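Local coordinates for nitrogenase molybdenum-iron protein alpha chain (Clostridium pasteurianum, PDB 4WES), which forms, with the beta chain, the molybdenum-iron component of nitrogenase, which reduces dinitrogen to ammonia at an iron-molybdenum cofactor, at residues 60-65 / 184-189; 85-90 / 214-219; 222-227 / 487-492. All coordinates share one frame; numbering follows the deposited sequence. Where two conformers were deposited one is given.

Contact 1. Residues 60-65 / 184-189; sequences GVVMGP and AGHHIA. With ICS (iron-sulfur-molybdenum cluster with interstitial carbon), chain F.
His186 and Val62 meet where helix 54-63 passes helix 182-196, and the imidazole carries on past the valine to the iron-molybdenum cofactor. Along His186, CB gives way to CG, which lies anti to the carbonyl carbon and beside the backbone N (chi1 -57°). The ring beyond it reaches both Val62 and the cluster. CD2 has the CG2 methyl of Val62 4.0 Å away, the two side chains crossing at about a right angle. At the tip, NE2 stands 3.2 Å from the bridging sulfur S2B of the cluster, which lies in the plane of the imidazole at its edge. CE1, next to it, is 3.8 Å from the same S2B. As in other nitrogenases, this is probably an N-H...S contact if NE2 carries the proton.

Val61 works from the neighbouring helix. Its CG1 reaches to 4.1 Å from NE2 of His186, obliquely to the ring, and also lies 3.5 Å from sulfur S2A; CG2 is directed at sulfurs S3B and S2B. The valine thus puts two methyls against the cluster beside the histidine. One turn further along, Ala189 CB sits 3.8 Å from Val62 CG1 and 4.1 Å from Met63 CG, a purely apolar patch.

Both His186 and Val61 belong to the cofactor pocket, and all five touching residues are buried. Helix 263-277 also touches His186, through Arg264 and Ser265, while Ala189 packs on Cys58 of helix 54-63.

Contact 2. Residues 85-90 / 214-219; sequences GGRRFK and GEYNIG. With ICS (iron-sulfur-molybdenum cluster with interstitial carbon), chain F; HCA (3-hydroxy-3-carboxy-adipic acid), chain E.
Arg87 points CG anti to its backbone N (chi1 180°) and runs extended as far as NE, a reach that carries its guanidinium to Tyr216 and the cofactor. On the other side, Tyr216 has CG anti to the carbonyl carbon (chi1 -55°), which sets the start of its ring beside the arginine. NH1 of Arg87 comes to 3.1 Å from Tyr216 CG, obliquely to the ring, with the guanidinium and ring planes 55° apart. The same NH1 is 3.3 Å from the cluster sulfur S5A, which lies at the guanidinium edge, and a positive group there would probably favour negative charge on the cluster. Ile218 CD1 covers one guanidinium face, offset toward the rim. Further back, Arg87 CB is 3.6 Å from O6 of homocitrate, whose O5 and O7 bind the molybdenum, while Tyr216 CE2 rests against sulfur S2A and its hydroxyl bonds to Ser265.

Behind this pocket wall the backbones join through a single beta bridge, Phe89 with Ile218, in the loop just after strand 209-215 of a parallel sheet. Arg88, the centre of an inverse gamma turn, offers its O to Gly219 N at 3.0 Å, and Lys90 N donates to Asn217 O. The amide of Asn217 closes the row: ND2 gives Lys90 O a bond of 2.8 Å, meeting that oxygen from above the carbonyl plane.

The polar tips of Arg88 and Lys90 meet the beta chain. Water 1 accepts from Arg88 NH1 at 3.0 Å and, in one of the lysine's two conformers, from Lys90 NZ at 2.8 Å, while NH1 also forms a salt bridge with Glu455 of the beta chain, and NZ one with Asp453 of that chain.

Contact 3. Residues 222-227 / 487-492; sequences AWEMDR and NGPYAG
Glu224, on helix 221-232, meets Pro489, Ala491 and Gly492 through the aliphatic part of its side chain. Its CB packs on the pyrrolidine, 3.9 Å from Pro489 CG, the proline being preceded by a cis peptide bond. The next methylene, CG, is anti to the backbone N (chi1 173°) and sits 3.3 Å from Ala491 O and 3.8 Å from Gly492 CA. Gly492 fits tightly here: a beta carbon would clash with Glu224 CG, and its positive phi favours glycine as well. The second apolar touch belongs to Met225, whose chain runs extended beyond CG; in one of its two conformers, CE is 3.8 Å from Ala491 CB.

Charge is handled at the end of the glutamate. Arg227, one turn along the same helix, grips the carboxylate side-on: NH2 bonds OE1 at 2.8 Å and NE bonds OE2 at 2.9 Å, both nearly straight and both on the syn side. OE1 further accepts from the backbone N of Arg494, in the first turn of helix 492-507, and Arg227 NH1 forms a salt bridge with Glu319.

Asp221 OD1, from the same helix as Glu224, takes the backbone N-H groups of Tyr490 and Ala491. Segment 487-492 thus leads into helix 492-507 while packing against helix 221-232, and Met225 also touches Glu215 of strand 209-215 and Phe286.

Contacts 1 and 2 have centres 13 Å apart and line the same iron-molybdenum cofactor; their segments alternate along the chain, 60-65, 85-90, 184-189, 214-219. They touch where Arg87 NH2 makes weak hydrogen bonds to the carbonyls of Gly60 and Val61. Contact 3 follows both, its centre 11 Å from that of contact 2 and 21 Å from that of contact 1. Strand 209-215 runs into segment 214-219, and a short loop leads on to helix 221-232; Asn217 OD1 accepts from Trp223 N, while Arg88 NH2 bonds Asn487 O. Contact 2 touches both others, whose nearest atoms stay about 9 Å apart, so it joins the cofactor wall to the packing around helix 221-232.

Contact 1. Residues 60-65 / 184-189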
loop_
_atom_site.group_PDB
_atom_site.type_symbol
_atom_site.label_atom_id
_atom_site.label_comp_id
_atom_site.label_asym_id
_atom_site.label_seq_id
_atom_site.Cartn_x
_atom_site.Cartn_y
_atom_site.Cartn_z
ATOM N N GLY A 60 -20.676 -27.535 2.455
ATOM C CA GLY A 60 -20.192 -26.267 2.957
ATOM C C GLY A 60 -20.323 -26.098 4.453
ATOM O O GLY A 60 -19.534 -25.359 5.054
ATOM N N VAL A 61 -21.313 -26.760 5.046
ATOM C CA VAL A 61 -21.690 -26.543 6.432
ATOM C C VAL A 61 -21.275 -27.719 7.319
ATOM O O VAL A 61 -20.353 -27.599 8.125
ATOM C CB VAL A 61 -23.194 -26.182 6.570
ATOM C CG1 VAL A 61 -23.613 -26.139 8.026
ATOM C CG2 VAL A 61 -23.459 -24.852 5.860
ATOM N N VAL A 62 -21.912 -28.880 7.192
ATOM C CA VAL A 62 -21.643 -29.944 8.154
ATOM C C VAL A 62 -20.311 -30.641 7.938
ATOM O O VAL A 62 -19.556 -30.897 8.894
ATOM C CB VAL A 62 -22.815 -30.957 8.200
ATOM C CG1 VAL A 62 -22.469 -32.146 9.108
ATOM C CG2 VAL A 62 -24.083 -30.265 8.684
ATOM N N MET A 63 -19.965 -30.971 6.704
ATOM C CA MET A 63 -18.818 -31.851 6.450
ATOM C C MET A 63 -17.486 -31.117 6.279
ATOM O O MET A 63 -16.454 -31.591 6.775
ATOM C CB MET A 63 -19.065 -32.719 5.235
ATOM C CG MET A 63 -20.183 -33.711 5.448
ATOM S SD MET A 63 -19.916 -34.856 6.816
ATOM C CE MET A 63 -18.368 -35.599 6.313
ATOM N N GLY A 64 -17.491 -29.980 5.578
ATOM C CA GLY A 64 -16.291 -29.223 5.310
ATOM C C GLY A 64 -15.341 -29.019 6.485
ATOM O O GLY A 64 -14.137 -29.061 6.282
ATOM N N PRO A 65 -15.873 -28.739 7.678
ATOM C CA PRO A 65 -14.962 -28.501 8.793
ATOM C C PRO A 65 -14.072 -29.657 9.217
ATOM O O PRO A 65 -13.145 -29.441 9.977
ATOM C CB PRO A 65 -15.885 -28.072 9.921
ATOM C CG PRO A 65 -17.076 -27.481 9.200
ATOM C CD PRO A 65 -17.248 -28.377 8.030
ATOM N N ALA A 184 -31.924 -29.591 3.940
ATOM C CA ALA A 184 -31.836 -30.959 3.414
ATOM C C ALA A 184 -30.400 -31.477 3.455
ATOM O O ALA A 184 -30.151 -32.674 3.663
ATOM C CB ALA A 184 -32.416 -31.017 2.021
ATOM N N GLY A 185 -29.455 -30.582 3.186
ATOM C CA GLY A 185 -28.055 -30.966 3.232
ATOM C C GLY A 185 -27.578 -31.389 4.616
ATOM O O GLY A 185 -26.779 -32.304 4.742
ATOM N N HIS A 186 -28.077 -30.731 5.658
ATOM C CA HIS A 186 -27.759 -31.176 7.001
ATOM C C HIS A 186 -28.209 -32.616 7.188
ATOM O O HIS A 186 -27.477 -33.465 7.716
ATOM C CB HIS A 186 -28.504 -30.386 8.072
ATOM C CG HIS A 186 -28.293 -28.909 8.066
ATOM N ND1 HIS A 186 -29.237 -28.063 8.616
ATOM C CD2 HIS A 186 -27.282 -28.143 7.600
ATOM C CE1 HIS A 186 -28.778 -26.833 8.512
ATOM N NE2 HIS A 186 -27.620 -26.846 7.886
ATOM N N HIS A 187 -29.448 -32.886 6.772
ATOM C CA HIS A 187 -30.032 -34.214 7.009
ATOM C C HIS A 187 -29.223 -35.278 6.244
ATOM O O HIS A 187 -28.891 -36.339 6.772
ATOM C CB HIS A 187 -31.486 -34.182 6.587
ATOM C CG HIS A 187 -32.289 -35.348 7.057
ATOM N ND1 HIS A 187 -33.656 -35.315 7.083
ATOM C CD2 HIS A 187 -31.932 -36.543 7.561
ATOM C CE1 HIS A 187 -34.127 -36.449 7.562
ATOM N NE2 HIS A 187 -33.095 -37.214 7.851
ATOM N N ILE A 188 -28.912 -34.984 4.988
ATOM C CA ILE A 188 -28.143 -35.889 4.150
ATOM C C ILE A 188 -26.768 -36.134 4.778
ATOM O O ILE A 188 -26.283 -37.292 4.832
ATOM C CB ILE A 188 -28.030 -35.302 2.723
ATOM C CG1 ILE A 188 -29.404 -35.344 2.037
ATOM C CG2 ILE A 188 -27.007 -36.073 1.881
ATOM C CD1 ILE A 188 -29.550 -34.409 0.847
ATOM N N ALA A 189 -26.102 -35.105 5.282
ATOM C CA ALA A 189 -24.827 -35.290 5.931
ATOM C C ALA A 189 -24.972 -36.155 7.172
ATOM O O ALA A 189 -24.153 -37.064 7.415
ATOM C CB ALA A 189 -24.198 -33.954 6.291
HETATM FE FE1 ICS F . -26.574 -24.369 12.508
HETATM MO MO1 ICS F . -24.619 -19.459 7.983
HETATM FE FE2 ICS F . -26.464 -23.721 9.932
HETATM FE FE3 ICS F . -24.475 -23.008 11.569
HETATM FE FE4 ICS F . -26.868 -21.875 11.795
HETATM FE FE5 ICS F . -26.171 -20.055 10.102
HETATM FE FE6 ICS F . -25.710 -21.894 8.277
HETATM FE FE7 ICS F . -23.801 -21.172 9.872
HETATM C CX ICS F . -25.618 -21.953 10.298
HETATM S S1A ICS F . -28.312 -23.568 11.225
HETATM S S1B ICS F . -26.887 -20.029 7.962
HETATM S S2A ICS F . -25.071 -25.150 11.016
HETATM S S2B ICS F . -26.577 -23.818 7.711
HETATM S S3A ICS F . -27.619 -19.774 11.807
HETATM S S3B ICS F . -23.595 -21.579 7.674
HETATM S S4A ICS F . -25.535 -22.575 13.526
HETATM S S4B ICS F . -24.192 -19.016 10.243
HETATM S S5A ICS F . -22.411 -22.225 11.219
#

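Contact 2. Residues 85-90 / 214-219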
loop_
_atom_site.group_PDB
_atom_site.type_symbol
_atom_site.label_atom_id
_atom_site.label_comp_id
_atom_site.label_asym_id
_atom_site.label_seq_id
_atom_site.Cartn_x
_atom_site.Cartn_y
_atom_site.Cartn_z
ATOM N N GLY A 85 -13.298 -20.928 1.821
ATOM C CA GLY A 85 -12.977 -20.026 2.915
ATOM C C GLY A 85 -14.014 -19.003 3.323
ATOM O O GLY A 85 -13.796 -18.296 4.295
ATOM N N GLY A 86 -15.143 -18.942 2.619
ATOM C CA GLY A 86 -16.148 -17.957 2.972
ATOM C C GLY A 86 -16.855 -18.241 4.274
ATOM O O GLY A 86 -17.348 -17.332 4.930
ATOM N N ARG A 87 -16.948 -19.516 4.648
ATOM C CA ARG A 87 -17.507 -19.925 5.940
ATOM C C ARG A 87 -16.315 -20.213 6.855
ATOM O O ARG A 87 -15.463 -21.047 6.550
ATOM C CB ARG A 87 -18.425 -21.114 5.808
ATOM C CG ARG A 87 -19.007 -21.557 7.138
ATOM C CD ARG A 87 -20.200 -22.431 6.958
ATOM N NE ARG A 87 -20.690 -23.029 8.192
ATOM C CZ ARG A 87 -20.306 -24.213 8.672
ATOM N NH1 ARG A 87 -20.879 -24.703 9.747
ATOM N NH2 ARG A 87 -19.340 -24.915 8.074
ATOM N N ARG A 88 -16.272 -19.485 7.978
ATOM C CA ARG A 88 -15.080 -19.314 8.771
ATOM C C ARG A 88 -14.886 -20.352 9.882
ATOM O O ARG A 88 -14.481 -20.001 10.994
ATOM C CB ARG A 88 -15.061 -17.901 9.331
ATOM C CG ARG A 88 -15.008 -16.817 8.258
ATOM C CD ARG A 88 -15.136 -15.431 8.841
ATOM N NE ARG A 88 -14.075 -15.186 9.808
ATOM C CZ ARG A 88 -14.182 -15.099 11.138
ATOM N NH1 ARG A 88 -13.083 -15.054 11.888
ATOM N NH2 ARG A 88 -15.355 -15.074 11.741
ATOM N N PHE A 89 -15.081 -21.634 9.561
ATOM C CA PHE A 89 -14.671 -22.658 10.512
ATOM C C PHE A 89 -13.150 -22.642 10.619
ATOM O O PHE A 89 -12.438 -22.709 9.627
ATOM C CB PHE A 89 -15.185 -24.050 10.113
ATOM C CG PHE A 89 -15.033 -24.438 8.660
ATOM C CD1 PHE A 89 -13.900 -25.063 8.197
ATOM C CD2 PHE A 89 -16.061 -24.197 7.789
ATOM C CE1 PHE A 89 -13.786 -25.443 6.864
ATOM C CE2 PHE A 89 -15.987 -24.584 6.483
ATOM C CZ PHE A 89 -14.855 -25.195 6.001
ATOM N N LYS A 90 -12.635 -22.560 11.839
ATOM C CA LYS A 90 -11.188 -22.523 12.039
ATOM C C LYS A 90 -10.651 -23.919 12.356
ATOM O O LYS A 90 -11.300 -24.706 13.047
ATOM C CB LYS A 90 -10.798 -21.518 13.118
ATOM C CG LYS A 90 -11.041 -20.051 12.753
ATOM C CD LYS A 90 -10.416 -19.119 13.797
ATOM C CE LYS A 90 -10.550 -17.658 13.406
ATOM N NZ LYS A 90 -9.944 -16.767 14.396
ATOM N N GLY A 214 -23.158 -29.959 16.636
ATOM C CA GLY A 214 -23.681 -28.814 15.899
ATOM C C GLY A 214 -22.966 -27.538 16.286
ATOM O O GLY A 214 -23.583 -26.498 16.578
ATOM N N GLU A 215 -21.652 -27.614 16.268
ATOM C CA GLU A 215 -20.779 -26.500 16.573
ATOM C C GLU A 215 -19.601 -26.573 15.614
ATOM O O GLU A 215 -18.934 -27.619 15.536
ATOM C CB GLU A 215 -20.307 -26.553 18.017
ATOM C CG GLU A 215 -19.175 -25.613 18.318
ATOM C CD GLU A 215 -19.435 -24.174 17.934
ATOM O OE1 GLU A 215 -18.497 -23.520 17.421
ATOM O OE2 GLU A 215 -20.581 -23.700 18.158
ATOM N N TYR A 216 -19.348 -25.473 14.884
ATOM C CA TYR A 216 -18.474 -25.529 13.717
ATOM C C TYR A 216 -17.232 -24.661 13.839
ATOM O O TYR A 216 -16.503 -24.462 12.894
ATOM C CB TYR A 216 -19.301 -25.285 12.454
ATOM C CG TYR A 216 -20.453 -26.253 12.392
ATOM C CD1 TYR A 216 -20.261 -27.551 11.950
ATOM C CD2 TYR A 216 -21.709 -25.894 12.820
ATOM C CE1 TYR A 216 -21.272 -28.473 11.955
ATOM C CE2 TYR A 216 -22.758 -26.805 12.810
ATOM C CZ TYR A 216 -22.544 -28.097 12.376
ATOM O OH TYR A 216 -23.564 -29.027 12.360
ATOM N N ASN A 217 -16.972 -24.163 15.062
ATOM C CA ASN A 217 -15.782 -23.360 15.341
ATOM C C ASN A 217 -15.651 -22.133 14.455
ATOM O O ASN A 217 -14.550 -21.739 14.069
ATOM C CB ASN A 217 -14.488 -24.196 15.265
ATOM C CG ASN A 217 -13.347 -23.552 16.029
ATOM O OD1 ASN A 217 -13.566 -22.894 17.050
ATOM N ND2 ASN A 217 -12.120 -23.767 15.582
ATOM N N ILE A 218 -16.786 -21.485 14.167
ATOM C CA ILE A 218 -16.726 -20.250 13.394
ATOM C C ILE A 218 -16.000 -19.194 14.213
ATOM O O ILE A 218 -16.340 -18.940 15.361
ATOM C CB ILE A 218 -18.126 -19.777 13.014
ATOM C CG1 ILE A 218 -18.938 -20.875 12.283
ATOM C CG2 ILE A 218 -18.043 -18.494 12.192
ATOM C CD1 ILE A 218 -18.257 -21.508 11.072
ATOM N N GLY A 219 -14.967 -18.605 13.625
ATOM C CA GLY A 219 -14.192 -17.595 14.326
ATOM C C GLY A 219 -13.548 -18.048 15.614
ATOM O O GLY A 219 -13.209 -17.207 16.436
HETATM FE FE1 ICS F . -26.574 -24.369 12.508
HETATM MO MO1 ICS F . -24.619 -19.459 7.983
HETATM FE FE2 ICS F . -26.464 -23.721 9.932
HETATM FE FE3 ICS F . -24.475 -23.008 11.569
HETATM FE FE4 ICS F . -26.868 -21.875 11.795
HETATM FE FE5 ICS F . -26.171 -20.055 10.102
HETATM FE FE6 ICS F . -25.710 -21.894 8.277
HETATM FE FE7 ICS F . -23.801 -21.172 9.872
HETATM C CX ICS F . -25.618 -21.953 10.298
HETATM S S1A ICS F . -28.312 -23.568 11.225
HETATM S S1B ICS F . -26.887 -20.029 7.962
HETATM S S2A ICS F . -25.071 -25.150 11.016
HETATM S S2B ICS F . -26.577 -23.818 7.711
HETATM S S3A ICS F . -27.619 -19.774 11.807
HETATM S S3B ICS F . -23.595 -21.579 7.674
HETATM S S4A ICS F . -25.535 -22.575 13.526
HETATM S S4B ICS F . -24.192 -19.016 10.243
HETATM S S5A ICS F . -22.411 -22.225 11.219
HETATM C C1 HCA E . -24.378 -20.874 3.544
HETATM C C2 HCA E . -23.152 -20.304 4.262
HETATM C C3 HCA E . -23.444 -19.063 5.103
HETATM C C4 HCA E . -23.533 -17.784 4.249
HETATM C C5 HCA E . -23.552 -16.572 5.197
HETATM C C6 HCA E . -24.082 -15.261 4.700
HETATM C C7 HCA E . -22.310 -18.873 6.112
HETATM O O1 HCA E . -25.509 -20.631 3.986
HETATM O O2 HCA E . -24.193 -21.595 2.549
HETATM O O3 HCA E . -23.482 -14.203 5.064
HETATM O O4 HCA E . -25.096 -15.248 3.966
HETATM O O5 HCA E . -22.629 -18.740 7.314
HETATM O O6 HCA E . -21.145 -18.800 5.695
HETATM O O7 HCA E . -24.674 -19.212 5.796
HETATM O O HOH W 1 -11.762 -14.706 14.567
#

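Contact 3. Residues 222-227 / 487-492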
loop_
_atom_site.group_PDB
_atom_site.type_symbol
_atom_site.label_atom_id
_atom_site.label_comp_id
_atom_site.label_asym_id
_atom_site.label_seq_id
_atom_site.Cartn_x
_atom_site.Cartn_y
_atom_site.Cartn_z
ATOM N N ALA A 222 -15.485 -22.721 19.064
ATOM C CA ALA A 222 -15.378 -24.017 19.730
ATOM C C ALA A 222 -14.175 -24.048 20.659
ATOM O O ALA A 222 -14.230 -24.599 21.771
ATOM C CB ALA A 222 -15.277 -25.141 18.737
ATOM N N TRP A 223 -13.055 -23.452 20.229
ATOM C CA TRP A 223 -11.890 -23.402 21.093
ATOM C C TRP A 223 -12.180 -22.640 22.378
ATOM O O TRP A 223 -11.661 -22.982 23.450
ATOM C CB TRP A 223 -10.692 -22.815 20.357
ATOM C CG TRP A 223 -10.216 -23.667 19.232
ATOM C CD1 TRP A 223 -10.204 -25.048 19.188
ATOM C CD2 TRP A 223 -9.661 -23.232 17.991
ATOM N NE1 TRP A 223 -9.649 -25.483 18.014
ATOM C CE2 TRP A 223 -9.309 -24.397 17.258
ATOM C CE3 TRP A 223 -9.390 -21.977 17.427
ATOM C CZ2 TRP A 223 -8.773 -24.340 16.006
ATOM C CZ3 TRP A 223 -8.849 -21.925 16.152
ATOM C CH2 TRP A 223 -8.529 -23.109 15.470
ATOM N N GLU A 224 -13.014 -21.609 22.294
ATOM C CA GLU A 224 -13.361 -20.844 23.490
ATOM C C GLU A 224 -14.266 -21.650 24.428
ATOM O O GLU A 224 -14.060 -21.600 25.648
ATOM C CB GLU A 224 -13.972 -19.492 23.074
ATOM C CG GLU A 224 -14.534 -18.689 24.235
ATOM C CD GLU A 224 -13.586 -18.300 25.356
ATOM O OE1 GLU A 224 -14.110 -17.852 26.395
ATOM O OE2 GLU A 224 -12.343 -18.427 25.176
ATOM N N MET A 225 -15.263 -22.351 23.902
ATOM C CA MET A 225 -16.086 -23.280 24.684
ATOM C C MET A 225 -15.194 -24.282 25.391
ATOM O O MET A 225 -15.339 -24.585 26.587
ATOM C CB MET A 225 -17.044 -24.066 23.760
ATOM C CG MET A 225 -18.119 -23.219 23.091
ATOM S SD MET A 225 -19.180 -24.191 21.986
ATOM C CE MET A 225 -19.829 -22.885 20.962
ATOM N N ASP A 226 -14.312 -24.890 24.584
ATOM C CA ASP A 226 -13.469 -25.970 25.105
ATOM C C ASP A 226 -12.590 -25.471 26.215
ATOM O O ASP A 226 -12.322 -26.186 27.193
ATOM C CB ASP A 226 -12.603 -26.594 23.997
ATOM C CG ASP A 226 -13.421 -27.333 22.966
ATOM O OD1 ASP A 226 -14.654 -27.466 23.132
ATOM O OD2 ASP A 226 -12.790 -27.793 21.991
ATOM N N ARG A 227 -12.065 -24.254 26.112
ATOM C CA ARG A 227 -11.197 -23.696 27.153
ATOM C C ARG A 227 -11.893 -23.755 28.508
ATOM O O ARG A 227 -11.296 -24.181 29.519
ATOM C CB ARG A 227 -10.873 -22.238 26.789
ATOM C CG ARG A 227 -9.940 -21.550 27.768
ATOM C CD ARG A 227 -9.706 -20.102 27.417
ATOM N NE ARG A 227 -10.895 -19.285 27.557
ATOM C CZ ARG A 227 -11.395 -18.840 28.710
ATOM N NH1 ARG A 227 -10.763 -19.096 29.853
ATOM N NH2 ARG A 227 -12.534 -18.172 28.742
ATOM N N ASN A 487 -14.521 -11.571 12.681
ATOM C CA ASN A 487 -14.094 -11.530 14.071
ATOM C C ASN A 487 -14.420 -12.855 14.779
ATOM O O ASN A 487 -14.927 -13.800 14.193
ATOM C CB ASN A 487 -14.809 -10.392 14.807
ATOM C CG ASN A 487 -14.525 -9.049 14.196
ATOM O OD1 ASN A 487 -13.367 -8.677 13.993
ATOM N ND2 ASN A 487 -15.592 -8.311 13.843
ATOM N N GLY A 488 -14.120 -12.910 16.062
ATOM C CA GLY A 488 -14.459 -14.056 16.877
ATOM C C GLY A 488 -13.314 -14.491 17.767
ATOM O O GLY A 488 -12.175 -14.086 17.550
ATOM N N PRO A 489 -13.597 -15.312 18.755
ATOM C CA PRO A 489 -14.888 -15.966 18.993
ATOM C C PRO A 489 -15.954 -14.987 19.457
ATOM O O PRO A 489 -15.634 -14.004 20.132
ATOM C CB PRO A 489 -14.555 -16.962 20.118
ATOM C CG PRO A 489 -13.383 -16.361 20.820
ATOM C CD PRO A 489 -12.578 -15.758 19.723
ATOM N N TYR A 490 -17.209 -15.298 19.131
ATOM C CA TYR A 490 -18.345 -14.609 19.738
ATOM C C TYR A 490 -19.066 -15.507 20.751
ATOM O O TYR A 490 -19.833 -14.984 21.541
ATOM C CB TYR A 490 -19.330 -14.105 18.687
ATOM C CG TYR A 490 -18.876 -12.857 17.951
ATOM C CD1 TYR A 490 -17.692 -12.145 18.254
ATOM C CD2 TYR A 490 -19.687 -12.322 16.932
ATOM C CE1 TYR A 490 -17.344 -10.998 17.581
ATOM C CE2 TYR A 490 -19.332 -11.133 16.271
ATOM C CZ TYR A 490 -18.149 -10.485 16.633
ATOM O OH TYR A 490 -17.746 -9.304 16.009
ATOM N N ALA A 491 -18.761 -16.817 20.766
ATOM C CA ALA A 491 -19.264 -17.709 21.818
ATOM C C ALA A 491 -18.372 -17.663 23.048
ATOM O O ALA A 491 -17.221 -17.243 22.989
ATOM C CB ALA A 491 -19.334 -19.143 21.264
ATOM N N GLY A 492 -18.910 -18.189 24.137
ATOM C CA GLY A 492 -18.167 -18.278 25.387
ATOM C C GLY A 492 -17.993 -16.931 26.075
ATOM O O GLY A 492 -18.482 -15.890 25.604
#